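Rho GTPase activating protein 15 (Homo sapiens, PDB 3BYI) stimulates GTP hydrolysis by Rho-type GTPases such as RAC1, here through its RhoGAP domain, converting them to the inactive GDP-bound state. Local coordinates at residues K40-A45 against G94-F99. Numbering follows the deposited sequence.
Sequences KQCIEA and GALKMF
L96 and C42 meet where helices 37-49 and 89-102 approach each other, a worked example of how one branched side chain can bridge two neighbouring residues of a facing helix. Their CA atoms lie only 6.4 Å apart, and both CB atoms face the partner helix. A chi1 of -168° turns the leucine's branch point away from its backbone N, and C42 CB rests against the face formed by L96 CB, CD1 and CD2, nearly equidistant from all three: CD1 is 3.8 Å from C42 CB, CD2 4.0 Å and L96 CB 4.1 Å. The methylene of the cysteine makes the closest approach; SG, beside the backbone N and anti to the carbonyl carbon (chi1 -77°), stands slightly farther from the leucine, about 4.2 Å from L96 CD1. The CD2 methyl also comes to 4.3 Å from I43 CG1, a looser touch. No hydrogen bond crosses between the segments, so this buried contact rests on apolar packing. L96 leans on V39 and Y57 as well, whereas I43 packs against V149 and H153 of helix 141-159, linking the pair to a third helix. This is plain helix-to-helix apolar packing, joining helices 37-49 and 89-102 in the buried core of the all-helical RhoGAP domain.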
loop_
_atom_site.group_PDB
_atom_site.type_symbol
_atom_site.label_atom_id
_atom_site.label_comp_id
_atom_site.label_asym_id
_atom_site.label_seq_id
_atom_site.Cartn_x
_atom_site.Cartn_y
_atom_site.Cartn_z
ATOM N N LYS A 40 2.428 2.366 -9.246
ATOM C CA LYS A 40 2.205 1.637 -10.473
ATOM C C LYS A 40 3.503 0.985 -10.985
ATOM O O LYS A 40 3.478 -0.109 -11.552
ATOM C CB LYS A 40 1.545 2.530 -11.500
ATOM C CG LYS A 40 0.140 2.976 -11.106
ATOM C CD LYS A 40 -0.588 3.749 -12.256
ATOM C CE LYS A 40 0.006 5.083 -12.555
ATOM N NZ LYS A 40 -0.816 5.868 -13.557
ATOM N N GLN A 41 4.638 1.647 -10.792
ATOM C CA GLN A 41 5.927 1.055 -11.150
ATOM C C GLN A 41 6.232 -0.220 -10.373
ATOM O O GLN A 41 6.787 -1.165 -10.925
ATOM C CB GLN A 41 7.070 1.988 -10.832
ATOM C CG GLN A 41 7.508 2.781 -11.955
ATOM C CD GLN A 41 8.864 3.362 -11.720
ATOM O OE1 GLN A 41 9.022 4.255 -10.894
ATOM N NE2 GLN A 41 9.866 2.858 -12.461
ATOM N N CYS A 42 5.984 -0.175 -9.067
ATOM C CA CYS A 42 6.254 -1.303 -8.200
ATOM C C CYS A 42 5.369 -2.473 -8.542
ATOM O O CYS A 42 5.844 -3.579 -8.707
ATOM C CB CYS A 42 6.062 -0.905 -6.730
ATOM S SG CYS A 42 7.462 0.062 -6.081
ATOM N N ILE A 43 4.080 -2.193 -8.670
ATOM C CA ILE A 43 3.089 -3.158 -9.137
ATOM C C ILE A 43 3.522 -3.807 -10.447
ATOM O O ILE A 43 3.479 -5.045 -10.556
ATOM C CB ILE A 43 1.664 -2.513 -9.291
ATOM C CG1 ILE A 43 1.052 -2.347 -7.894
ATOM C CG2 ILE A 43 0.819 -3.329 -10.284
ATOM C CD1 ILE A 43 -0.214 -1.594 -7.826
ATOM N N GLU A 44 3.956 -3.006 -11.417
ATOM C CA GLU A 44 4.347 -3.555 -12.705
ATOM C C GLU A 44 5.521 -4.544 -12.570
ATOM O O GLU A 44 5.533 -5.592 -13.190
ATOM C CB GLU A 44 4.741 -2.433 -13.667
ATOM C CG GLU A 44 5.198 -2.937 -15.045
ATOM C CD GLU A 44 6.131 -1.955 -15.744
ATOM O OE1 GLU A 44 6.770 -1.100 -15.065
ATOM O OE2 GLU A 44 6.224 -2.056 -16.982
ATOM N N ALA A 45 6.531 -4.163 -11.793
ATOM C CA ALA A 45 7.696 -5.021 -11.553
ATOM C C ALA A 45 7.328 -6.320 -10.822
ATOM O O ALA A 45 7.848 -7.371 -11.120
ATOM C CB ALA A 45 8.776 -4.263 -10.789
ATOM N N GLY A 94 8.994 -4.397 -0.537
ATOM C CA GLY A 94 9.324 -3.660 0.679
ATOM C C GLY A 94 9.225 -2.152 0.537
ATOM O O GLY A 94 8.754 -1.475 1.425
ATOM N N ALA A 95 9.642 -1.640 -0.604
ATOM C CA ALA A 95 9.605 -0.212 -0.872
ATOM C C ALA A 95 8.173 0.244 -1.097
ATOM O O ALA A 95 7.776 1.309 -0.626
ATOM C CB ALA A 95 10.542 0.141 -2.096
ATOM N N LEU A 96 7.370 -0.569 -1.774
ATOM C CA LEU A 96 5.939 -0.271 -1.930
ATOM C C LEU A 96 5.270 -0.173 -0.565
ATOM O O LEU A 96 4.607 0.814 -0.275
ATOM C CB LEU A 96 5.220 -1.341 -2.753
ATOM C CG LEU A 96 3.805 -0.960 -3.213
ATOM C CD1 LEU A 96 3.873 0.404 -3.909
ATOM C CD2 LEU A 96 3.168 -2.067 -4.171
ATOM N N LYS A 97 5.491 -1.166 0.291
ATOM C CA LYS A 97 4.880 -1.166 1.609
ATOM C C LYS A 97 5.345 0.001 2.457
ATOM O O LYS A 97 4.556 0.587 3.191
ATOM C CB LYS A 97 5.163 -2.482 2.340
ATOM C CG LYS A 97 4.398 -3.701 1.783
ATOM C CD LYS A 97 4.651 -4.934 2.641
ATOM C CE LYS A 97 6.107 -5.409 2.613
ATOM N NZ LYS A 97 6.256 -6.629 3.418
ATOM N N MET A 98 6.635 0.307 2.367
ATOM C CA MET A 98 7.225 1.457 3.067
ATOM C C MET A 98 6.577 2.776 2.636
ATOM O O MET A 98 6.403 3.670 3.464
ATOM C CB MET A 98 8.750 1.534 2.820
ATOM C CG MET A 98 9.413 2.684 3.526
ATOM S SD MET A 98 11.210 2.764 3.402
ATOM C CE MET A 98 11.618 1.474 4.602
ATOM N N PHE A 99 6.252 2.893 1.352
ATOM C CA PHE A 99 5.544 4.056 0.825
ATOM C C PHE A 99 4.217 4.203 1.538
ATOM O O PHE A 99 3.910 5.261 2.077
ATOM C CB PHE A 99 5.356 3.954 -0.702
ATOM C CG PHE A 99 4.489 5.051 -1.284
ATOM C CD1 PHE A 99 5.029 6.314 -1.548
ATOM C CD2 PHE A 99 3.139 4.825 -1.547
ATOM C CE1 PHE A 99 4.254 7.295 -2.057
ATOM C CE2 PHE A 99 2.321 5.839 -2.047
ATOM C CZ PHE A 99 2.865 7.050 -2.330
#